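Local coordinates for protein lipase (PDB 4OPM) that probably hydrolyses the ester bonds of lipids such as triacylglycerols, as a putative lipase of the alpha/beta hydrolase fold, at residues I32-S37 / D77-G82; P45-I50 / Y71-P76; L140-S145 / A235-L240; V228-I233 / R258-A263. All coordinates share one frame; numbering follows the deposited sequence. Where two conformers were deposited one is given.

Contact 1 of 4, residues I32-S37 / D77-G82; sequences ITWSYS and DLPGSG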
# COMPACT_ATOMS: atom_id res chain seq x y z
N ILE A 32 -14.48 -2.80 13.92
CA ILE A 32 -13.20 -3.26 13.38
C ILE A 32 -12.14 -3.24 14.45
O ILE A 32 -11.99 -2.22 15.13
CB ILE A 32 -12.74 -2.39 12.16
CG1 ILE A 32 -13.82 -2.27 11.06
CG2 ILE A 32 -11.38 -2.89 11.58
CD1 ILE A 32 -13.54 -1.17 10.02
N THR A 33 -11.38 -4.34 14.59
CA THR A 33 -10.21 -4.37 15.46
C THR A 33 -9.01 -4.23 14.54
O THR A 33 -8.63 -5.18 13.84
CB THR A 33 -10.16 -5.60 16.36
OG1 THR A 33 -11.35 -5.63 17.13
CG2 THR A 33 -8.95 -5.56 17.32
N TRP A 34 -8.44 -3.02 14.50
CA TRP A 34 -7.30 -2.74 13.65
C TRP A 34 -6.01 -3.26 14.24
O TRP A 34 -5.72 -3.02 15.41
CB TRP A 34 -7.16 -1.22 13.43
CG TRP A 34 -8.23 -0.62 12.56
CD1 TRP A 34 -9.44 -0.14 12.96
CD2 TRP A 34 -8.14 -0.36 11.15
NE1 TRP A 34 -10.12 0.39 11.89
CE2 TRP A 34 -9.36 0.24 10.76
CE3 TRP A 34 -7.15 -0.60 10.17
CZ2 TRP A 34 -9.61 0.63 9.44
CZ3 TRP A 34 -7.40 -0.22 8.86
CH2 TRP A 34 -8.62 0.38 8.50
N SER A 35 -5.22 -3.94 13.40
CA SER A 35 -3.84 -4.33 13.70
C SER A 35 -2.97 -3.31 12.96
O SER A 35 -3.26 -3.02 11.79
CB SER A 35 -3.56 -5.75 13.24
OG SER A 35 -2.17 -6.02 13.26
N TYR A 36 -1.96 -2.74 13.62
CA TYR A 36 -1.09 -1.78 12.95
C TYR A 36 0.28 -1.75 13.58
O TYR A 36 0.45 -2.13 14.75
CB TYR A 36 -1.69 -0.35 12.93
CG TYR A 36 -1.87 0.31 14.29
CD1 TYR A 36 -2.95 -0.00 15.10
CD2 TYR A 36 -1.02 1.34 14.70
CE1 TYR A 36 -3.15 0.65 16.32
CE2 TYR A 36 -1.20 1.99 15.92
CZ TYR A 36 -2.28 1.64 16.73
OH TYR A 36 -2.50 2.27 17.93
N SER A 37 1.27 -1.33 12.77
CA SER A 37 2.63 -1.12 13.23
C SER A 37 2.80 0.35 13.53
O SER A 37 2.21 1.20 12.84
CB SER A 37 3.64 -1.54 12.16
OG SER A 37 3.53 -2.92 11.89
N ASP A 77 -2.90 -2.77 9.01
CA ASP A 77 -3.37 -3.91 8.25
C ASP A 77 -4.78 -3.55 7.82
O ASP A 77 -5.65 -3.33 8.68
CB ASP A 77 -3.39 -5.20 9.09
CG ASP A 77 -2.07 -5.93 9.21
OD1 ASP A 77 -1.29 -5.91 8.22
OD2 ASP A 77 -1.88 -6.61 10.23
N LEU A 78 -5.03 -3.43 6.53
CA LEU A 78 -6.39 -3.11 6.10
C LEU A 78 -7.31 -4.29 6.31
O LEU A 78 -6.84 -5.44 6.30
CB LEU A 78 -6.39 -2.72 4.59
CG LEU A 78 -5.62 -1.47 4.17
CD1 LEU A 78 -5.46 -1.41 2.66
CD2 LEU A 78 -6.31 -0.19 4.67
N PRO A 79 -8.63 -4.07 6.46
CA PRO A 79 -9.59 -5.20 6.48
C PRO A 79 -9.30 -6.19 5.34
O PRO A 79 -9.06 -5.78 4.20
CB PRO A 79 -10.93 -4.50 6.24
CG PRO A 79 -10.74 -3.16 6.87
CD PRO A 79 -9.35 -2.77 6.47
N GLY A 80 -9.26 -7.47 5.68
CA GLY A 80 -8.97 -8.55 4.76
C GLY A 80 -7.51 -8.97 4.79
O GLY A 80 -7.15 -9.97 4.17
N SER A 81 -6.67 -8.22 5.54
CA SER A 81 -5.24 -8.45 5.63
C SER A 81 -4.73 -8.56 7.05
O SER A 81 -5.31 -7.99 7.97
CB SER A 81 -4.48 -7.30 4.96
OG SER A 81 -4.68 -7.31 3.56
N GLY A 82 -3.59 -9.24 7.18
CA GLY A 82 -2.87 -9.40 8.44
C GLY A 82 -3.74 -9.84 9.60
O GLY A 82 -4.48 -10.81 9.49

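Contact 2 of 4, residues P45-I50 / Y71-P76; sequences PTLLLI and YHVIIP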
# COMPACT_ATOMS: atom_id res chain seq x y z
N PRO A 45 6.80 14.43 12.50
CA PRO A 45 5.63 14.45 11.59
C PRO A 45 5.08 13.05 11.32
O PRO A 45 5.86 12.09 11.18
CB PRO A 45 6.18 15.10 10.31
CG PRO A 45 7.43 15.81 10.74
CD PRO A 45 8.01 14.94 11.83
N THR A 46 3.75 12.93 11.30
CA THR A 46 3.08 11.65 11.11
C THR A 46 3.09 11.22 9.65
O THR A 46 2.81 12.02 8.75
CB THR A 46 1.64 11.70 11.65
OG1 THR A 46 1.69 12.06 13.02
CG2 THR A 46 0.90 10.37 11.50
N LEU A 47 3.39 9.92 9.44
CA LEU A 47 3.38 9.25 8.12
C LEU A 47 2.47 8.05 8.18
O LEU A 47 2.68 7.14 9.00
CB LEU A 47 4.76 8.78 7.57
CG LEU A 47 6.03 9.60 7.67
CD1 LEU A 47 7.19 8.84 7.05
CD2 LEU A 47 5.91 10.92 6.98
N LEU A 48 1.46 8.02 7.30
CA LEU A 48 0.54 6.89 7.20
C LEU A 48 0.88 6.10 5.94
O LEU A 48 0.83 6.67 4.85
CB LEU A 48 -0.93 7.38 7.20
CG LEU A 48 -2.02 6.30 7.03
CD1 LEU A 48 -2.08 5.38 8.25
CD2 LEU A 48 -3.40 6.95 6.78
N LEU A 49 1.24 4.81 6.11
CA LEU A 49 1.64 3.95 4.99
C LEU A 49 0.58 2.92 4.74
O LEU A 49 0.23 2.18 5.66
CB LEU A 49 3.01 3.28 5.23
CG LEU A 49 4.15 4.18 5.68
CD1 LEU A 49 5.43 3.38 5.91
CD2 LEU A 49 4.41 5.28 4.68
N ILE A 50 0.04 2.90 3.49
CA ILE A 50 -1.10 2.03 3.13
C ILE A 50 -0.68 0.96 2.11
O ILE A 50 -0.32 1.30 0.99
CB ILE A 50 -2.29 2.87 2.57
CG1 ILE A 50 -2.56 4.13 3.43
CG2 ILE A 50 -3.55 2.00 2.41
CD1 ILE A 50 -3.51 5.14 2.77
N TYR A 71 10.56 10.25 11.64
CA TYR A 71 9.11 10.38 11.47
C TYR A 71 8.32 9.48 12.40
O TYR A 71 8.87 8.54 12.96
CB TYR A 71 8.71 10.11 10.00
CG TYR A 71 9.30 11.13 9.06
CD1 TYR A 71 8.70 12.38 8.88
CD2 TYR A 71 10.53 10.91 8.44
CE1 TYR A 71 9.28 13.36 8.10
CE2 TYR A 71 11.12 11.89 7.64
CZ TYR A 71 10.49 13.12 7.48
OH TYR A 71 11.06 14.12 6.72
N HIS A 72 7.04 9.82 12.61
CA HIS A 72 6.09 9.03 13.40
C HIS A 72 5.30 8.18 12.39
O HIS A 72 4.40 8.67 11.72
CB HIS A 72 5.18 9.91 14.26
CG HIS A 72 4.22 9.13 15.10
ND1 HIS A 72 2.93 9.57 15.31
CD2 HIS A 72 4.40 7.96 15.75
CE1 HIS A 72 2.36 8.66 16.09
NE2 HIS A 72 3.21 7.68 16.39
N VAL A 73 5.67 6.91 12.28
CA VAL A 73 5.15 6.03 11.24
C VAL A 73 3.99 5.17 11.75
O VAL A 73 4.11 4.53 12.79
CB VAL A 73 6.32 5.17 10.66
CG1 VAL A 73 5.85 4.24 9.55
CG2 VAL A 73 7.47 6.06 10.16
N ILE A 74 2.89 5.15 10.98
CA ILE A 74 1.68 4.34 11.28
C ILE A 74 1.38 3.47 10.07
O ILE A 74 1.26 3.98 8.95
CB ILE A 74 0.48 5.25 11.66
CG1 ILE A 74 0.79 6.10 12.92
CG2 ILE A 74 -0.83 4.42 11.83
CD1 ILE A 74 0.83 5.31 14.27
N ILE A 75 1.30 2.14 10.28
CA ILE A 75 1.11 1.21 9.15
C ILE A 75 0.00 0.21 9.49
O ILE A 75 0.26 -0.82 10.10
CB ILE A 75 2.42 0.46 8.76
CG1 ILE A 75 3.69 1.30 8.93
CG2 ILE A 75 2.29 -0.15 7.33
CD1 ILE A 75 5.01 0.51 8.67
N PRO A 76 -1.22 0.46 9.04
CA PRO A 76 -2.30 -0.47 9.37
C PRO A 76 -2.39 -1.67 8.45
O PRO A 76 -2.06 -1.60 7.26
CB PRO A 76 -3.57 0.40 9.22
CG PRO A 76 -3.20 1.42 8.17
CD PRO A 76 -1.71 1.65 8.31
O HOH W 1 3.28 12.58 15.24
O HOH W 2 -0.53 -0.48 5.34

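Contact 3 of 4, residues L140-S145 / A235-L240; sequences LFLVDS and APTLIL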
# COMPACT_ATOMS: atom_id res chain seq x y z
N LEU A 140 1.18 13.42 -0.51
CA LEU A 140 0.79 12.14 -1.07
C LEU A 140 1.99 11.48 -1.77
O LEU A 140 2.69 12.14 -2.53
CB LEU A 140 -0.35 12.40 -2.06
CG LEU A 140 -1.36 11.29 -2.34
CD1 LEU A 140 -2.16 10.90 -1.08
CD2 LEU A 140 -2.34 11.75 -3.41
N PHE A 141 2.21 10.19 -1.51
CA PHE A 141 3.28 9.46 -2.17
C PHE A 141 2.64 8.25 -2.81
O PHE A 141 2.09 7.40 -2.12
CB PHE A 141 4.42 9.09 -1.20
CG PHE A 141 5.56 8.28 -1.79
CD1 PHE A 141 5.93 8.41 -3.13
CD2 PHE A 141 6.30 7.42 -0.98
CE1 PHE A 141 6.99 7.67 -3.66
CE2 PHE A 141 7.38 6.70 -1.50
CZ PHE A 141 7.72 6.83 -2.83
N LEU A 142 2.61 8.24 -4.15
CA LEU A 142 1.96 7.18 -4.89
C LEU A 142 2.99 6.25 -5.50
O LEU A 142 3.77 6.65 -6.36
CB LEU A 142 1.05 7.77 -5.99
CG LEU A 142 -0.07 8.73 -5.50
CD1 LEU A 142 -0.79 9.39 -6.69
CD2 LEU A 142 -1.07 8.00 -4.59
N VAL A 143 2.97 4.99 -5.06
CA VAL A 143 3.90 3.98 -5.55
C VAL A 143 3.11 2.98 -6.39
O VAL A 143 2.38 2.17 -5.83
CB VAL A 143 4.68 3.28 -4.40
CG1 VAL A 143 5.74 2.32 -4.97
CG2 VAL A 143 5.32 4.29 -3.44
N ASP A 144 3.26 3.03 -7.74
CA ASP A 144 2.54 2.14 -8.68
C ASP A 144 1.05 2.07 -8.29
O ASP A 144 0.49 0.98 -8.10
CB ASP A 144 3.19 0.75 -8.71
CG ASP A 144 4.65 0.81 -9.14
OD1 ASP A 144 5.48 1.32 -8.35
OD2 ASP A 144 4.95 0.43 -10.30
N SER A 145 0.45 3.24 -8.07
CA SER A 145 -0.91 3.39 -7.58
C SER A 145 -1.97 2.94 -8.57
O SER A 145 -1.83 3.16 -9.78
CB SER A 145 -1.17 4.86 -7.24
OG SER A 145 -2.49 5.05 -6.74
N ALA A 235 -2.79 18.39 -2.65
CA ALA A 235 -1.64 17.93 -1.86
C ALA A 235 -0.36 17.80 -2.72
O ALA A 235 -0.44 17.30 -3.85
CB ALA A 235 -1.94 16.58 -1.22
N PRO A 236 0.82 18.27 -2.22
CA PRO A 236 2.07 18.01 -2.96
C PRO A 236 2.22 16.49 -3.10
O PRO A 236 1.99 15.76 -2.12
CB PRO A 236 3.16 18.64 -2.09
CG PRO A 236 2.58 18.72 -0.74
CD PRO A 236 1.09 18.87 -0.90
N THR A 237 2.51 16.01 -4.32
CA THR A 237 2.51 14.57 -4.59
C THR A 237 3.81 14.11 -5.25
O THR A 237 4.31 14.74 -6.18
CB THR A 237 1.27 14.22 -5.45
OG1 THR A 237 0.08 14.64 -4.78
CG2 THR A 237 1.17 12.73 -5.79
N LEU A 238 4.31 12.98 -4.76
CA LEU A 238 5.45 12.27 -5.30
C LEU A 238 4.93 10.99 -5.94
O LEU A 238 4.12 10.28 -5.32
CB LEU A 238 6.50 11.98 -4.20
CG LEU A 238 7.78 11.24 -4.64
CD1 LEU A 238 8.60 12.10 -5.63
CD2 LEU A 238 8.64 10.89 -3.44
N ILE A 239 5.35 10.72 -7.17
CA ILE A 239 4.92 9.52 -7.91
C ILE A 239 6.14 8.71 -8.19
O ILE A 239 7.11 9.23 -8.75
CB ILE A 239 4.17 9.89 -9.23
CG1 ILE A 239 2.92 10.77 -8.96
CG2 ILE A 239 3.80 8.64 -10.07
CD1 ILE A 239 2.52 11.65 -10.17
N LEU A 240 6.10 7.42 -7.87
CA LEU A 240 7.23 6.53 -8.16
C LEU A 240 6.69 5.24 -8.78
O LEU A 240 5.68 4.71 -8.34
CB LEU A 240 8.07 6.25 -6.90
CG LEU A 240 9.38 5.51 -7.12
CD1 LEU A 240 10.46 6.00 -6.15
CD2 LEU A 240 9.19 4.00 -6.99

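Contact 4 of 4, residues V228-I233 / R258-A263; sequences VLTKTI and RLLKNA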
# COMPACT_ATOMS: atom_id res chain seq x y z
N VAL A 228 -12.32 13.84 -12.11
CA VAL A 228 -13.11 14.69 -11.20
C VAL A 228 -12.51 14.59 -9.78
O VAL A 228 -12.30 15.61 -9.12
CB VAL A 228 -14.63 14.36 -11.26
CG1 VAL A 228 -15.40 15.02 -10.11
CG2 VAL A 228 -15.23 14.76 -12.60
N LEU A 229 -12.20 13.36 -9.33
CA LEU A 229 -11.60 13.14 -8.02
C LEU A 229 -10.22 13.83 -7.92
O LEU A 229 -9.98 14.57 -6.96
CB LEU A 229 -11.46 11.62 -7.74
CG LEU A 229 -10.53 11.22 -6.56
CD1 LEU A 229 -11.11 11.67 -5.21
CD2 LEU A 229 -10.25 9.72 -6.56
N THR A 230 -9.31 13.57 -8.88
CA THR A 230 -7.94 14.09 -8.85
C THR A 230 -7.90 15.62 -8.96
O THR A 230 -7.01 16.24 -8.38
CB THR A 230 -7.05 13.44 -9.89
OG1 THR A 230 -7.63 13.60 -11.19
CG2 THR A 230 -6.80 11.96 -9.60
N LYS A 231 -8.90 16.24 -9.63
CA LYS A 231 -9.02 17.70 -9.76
C LYS A 231 -9.13 18.37 -8.37
O LYS A 231 -8.66 19.48 -8.20
CB LYS A 231 -10.25 18.05 -10.63
CG LYS A 231 -10.30 19.50 -11.11
CD LYS A 231 -11.51 19.75 -12.00
CE LYS A 231 -11.57 21.20 -12.42
NZ LYS A 231 -12.82 21.51 -13.16
N THR A 232 -9.72 17.67 -7.39
CA THR A 232 -9.94 18.19 -6.04
C THR A 232 -8.71 18.00 -5.11
O THR A 232 -8.73 18.48 -3.97
CB THR A 232 -11.18 17.51 -5.40
OG1 THR A 232 -10.90 16.15 -5.08
CG2 THR A 232 -12.43 17.60 -6.27
N ILE A 233 -7.65 17.29 -5.58
CA ILE A 233 -6.47 17.00 -4.75
C ILE A 233 -5.37 18.06 -4.99
O ILE A 233 -4.78 18.11 -6.07
CB ILE A 233 -5.95 15.56 -5.01
CG1 ILE A 233 -7.04 14.51 -4.65
CG2 ILE A 233 -4.65 15.29 -4.22
CD1 ILE A 233 -6.79 13.09 -5.18
N ARG A 258 -0.17 14.50 -14.86
CA ARG A 258 -1.03 15.45 -15.57
C ARG A 258 -2.30 15.78 -14.78
O ARG A 258 -2.77 16.92 -14.81
CB ARG A 258 -1.42 14.90 -16.96
CG ARG A 258 -0.26 14.83 -17.96
CD ARG A 258 -0.74 14.58 -19.39
NE ARG A 258 -1.41 13.28 -19.57
CZ ARG A 258 -0.78 12.13 -19.82
NH1 ARG A 258 0.54 12.09 -19.91
NH2 ARG A 258 -1.48 11.01 -19.98
N LEU A 259 -2.85 14.79 -14.05
CA LEU A 259 -4.10 14.92 -13.31
C LEU A 259 -3.96 15.64 -11.96
O LEU A 259 -4.92 16.26 -11.51
CB LEU A 259 -4.73 13.53 -13.08
CG LEU A 259 -5.34 12.84 -14.32
CD1 LEU A 259 -5.72 11.40 -14.00
CD2 LEU A 259 -6.57 13.60 -14.85
N LEU A 260 -2.79 15.53 -11.32
CA LEU A 260 -2.58 16.14 -10.01
C LEU A 260 -1.80 17.44 -10.11
O LEU A 260 -0.63 17.43 -10.51
CB LEU A 260 -1.87 15.14 -9.08
CG LEU A 260 -2.65 13.85 -8.78
CD1 LEU A 260 -1.73 12.78 -8.20
CD2 LEU A 260 -3.83 14.10 -7.84
N LYS A 261 -2.45 18.56 -9.74
CA LYS A 261 -1.96 19.94 -9.78
C LYS A 261 -0.54 20.10 -9.18
O LYS A 261 0.30 20.76 -9.80
CB LYS A 261 -2.94 20.85 -9.00
CG LYS A 261 -2.67 22.35 -9.11
CD LYS A 261 -3.67 23.15 -8.27
CE LYS A 261 -3.44 24.64 -8.37
NZ LYS A 261 -4.49 25.40 -7.64
N ASN A 262 -0.29 19.53 -8.00
CA ASN A 262 0.97 19.69 -7.30
C ASN A 262 1.81 18.42 -7.27
O ASN A 262 2.58 18.20 -6.34
CB ASN A 262 0.72 20.26 -5.90
CG ASN A 262 0.19 21.69 -5.99
OD1 ASN A 262 0.70 22.51 -6.75
ND2 ASN A 262 -0.90 21.99 -5.28
N ALA A 263 1.72 17.62 -8.32
CA ALA A 263 2.56 16.44 -8.43
C ALA A 263 3.91 16.84 -9.04
O ALA A 263 3.96 17.70 -9.92
CB ALA A 263 1.89 15.38 -9.29
O HOH W 3 -5.17 18.35 -8.76
O HOH W 4 -7.48 16.30 -12.42
O HOH W 5 -1.87 17.83 -6.25

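Contact 1 of 4, residues I32-S37 / D77-G82
The carboxylate oxygen OD2 of Asp-77 is approached by Ser-35 OG at 3.1 Å, while outside the pair it forms a salt bridge with NE of Arg-57, its strongest polar partner, and accepts a hydrogen bond from the backbone N of Glu-83. With the Arg-57 guanidinium and an N-H beside this buried oxygen, the carboxylate is probably kept in its charged form. Ser-35 OG stands beside the acid because chi1 of 167° sets it anti to the backbone N. The backbones join next to this group: Asp-77 N donates to Ser-35 O at 2.8 Å in a nearly straight bond, 173° at the hydrogen. Here the chain runs off the end of strand 72-76, still beside strand 32-39, its antiparallel neighbour in the alpha/beta hydrolase sheet, and then folds into a type II turn from Leu-78 to Ser-81, with Gly-80 at positive phi. The Trp-34 indole lies across the start of this turn. Its CE3 comes 3.5 Å from the Asp-77 carbonyl O, CH2 lies 3.8 Å from CD of Pro-79, and CZ3 approaches Leu-78 CD2 at 4.3 Å; the indole and the proline meet at a slant. Within the strand, CG2 of Ile-32 covers one face of the indole near its rim, and Phe-104 of helix 94-107 also meets the ring.

Contact 2 of 4, residues P45-I50 / Y71-P76
A chi1 of -42°, in one of two modelled conformers, sets CG of Leu-47 anti to its own carbonyl carbon, and Tyr-71 CG is likewise anti to its carbonyl carbon (chi1 -64°), an arrangement in which the leucine reaches back two residues from its partner Val-73 to meet the tyrosine. In this conformer Leu-47 CD1 rests 3.6 Å from Tyr-71 CB, its CD2 touches CD1 of the ring, and the two side chains cross obliquely. Pro-45 adds its ring carbons near CD1 and CE1 of the tyrosine, and its carbonyl O lies at the ring edge, in plane. Beyond these residues, Thr-46, Leu-47 and Leu-48 pair in parallel with His-72, Val-73 and Ile-74, as neighbouring strands of the central alpha/beta hydrolase sheet joined in a beta-alpha-beta unit through helix 61-64. Four backbone hydrogen bonds link them, including Ile-74 N to Leu-47 O at 2.8 Å. On the Leu-47 face, Leu-49 CD1 bridges Val-73 CG1 at 3.8 Å and Ile-75 CD1 at 4.0 Å. The other face carries Leu-48, whose CD1 lies 3.7 Å from Pro-76 CD. There Thr-46 and His-72 run side by side, and one water joins Thr-46 OG1 to His-72 ND1, while Glu-38 holds NE2 of the imidazole. Where the strands part, a second water donates to both Leu-49 O and Pro-76 O, at 2.8 Å from the former.

Contact 3 of 4, residues L140-S145 / A235-L240
Residues 140-143 and 237-240 run parallel, 12° apart in direction, and five backbone hydrogen bonds join the segments, from Leu-140 N to Pro-236 O through to Asp-144 N to Leu-240 O. They are adjacent strands in the parallel part of the alpha/beta hydrolase sheet, linked in the chain by a long, largely helical connection. On one face Phe-141, with CG anti to the backbone N (chi1 178°), lies alongside both Leu-238 and Leu-240. Its CE1 is 3.6 Å from Leu-238 CD2 and 3.7 Å from Leu-240 CB, the latter approaching at the ring edge. Val-143 CG2 sits over one ring face near the rim, and Tyr-288 of helix 281-298 stacks on the phenyl group. On the other face Leu-140, in the conformer described, and Thr-237 stand side by side, CB of the leucine 3.5 Å from OG1 of the threonine. That hydroxyl is engaged within its own segment, donating to Ala-235 O from above the carbonyl plane, while Thr-237 CG2 meets Leu-142 CD1 at 4.0 Å. Past the strand end, Asp-144 touches the probable catalytic His-274, and its OD2 accepts a hydrogen bond from Gly-242 N.

Contact 4 of 4, residues V228-I233 / R258-A263
Thr-230 sets its side chain obliquely across Leu-259 and at about a right angle to Leu-260, meeting the two leucines with different atoms. OG1 stands between the backbone N and the carbonyl carbon (chi1 56°), and it faces Leu-259, coming 3.5 Å from CB and 3.8 Å from CD2. CB of the threonine instead lies 3.9 Å from Leu-260 CD2. The hydroxyl is also tied back into its own helix, mainly through Phe-226 O, with Ala-227 O also within hydrogen-bonding range, and a water links it to Leu-259 O, 2.7 Å from that carbonyl. Ile-233 meets the same methyl of Leu-260 at an oblique angle. Leu-260 CD2 is 3.8 Å from Ile-233 CB, with CG2 and CD1 of the isoleucine slightly farther away, so one methyl is shared between Thr-230 and Ile-233. This is packing between the C-terminal ends of two helices that precede and follow strand 237-242 in the alpha/beta hydrolase fold, helix 223-231 leading into the strand and helix 251-259 coming after it. Leu-260 is the first residue to leave helical geometry and opens a type I turn to Ala-263. No direct hydrogen bond crosses between the segments; water does the polar work. One molecule lies among Thr-230 O, Ile-233 O and Lys-261 N, accepting from the last at 2.9 Å. Another donates to Ile-233 O and accepts from Asn-262 N, at 2.9 Å from each. The long side chains of Lys-231 and Lys-261 lie at the exposed margin, whereas Ile-233 also packs against Leu-127 and Ala-130 of helix 121-132.

How the contacts relate
Contacts 1, 2 and 3 reach the same sheet, whereas contact 4 flanks it. Contacts 1 and 2 touch, contact 1 taking up the loop that follows strand 72-76 of contact 2: Ser-37 O lies 2.9 Å from Ile-75 N, a probable hydrogen bond, and Trp-34 packs on Pro-76. Strand 114-119 separates contact 2 from contact 3, whose centres are about 15 Å apart. Contacts 3 and 4 join through Thr-237 N and Asn-262 O, 3.0 Å apart, and through Leu-260 CD1, which packs on Leu-142 and Thr-237. The probable triad, Ser-120, His-274 and Asp-245, is touched by contact 3 through Asp-144; Leu-78, Leu-49 and Leu-142 lie near the probable nucleophile elbow without touching it.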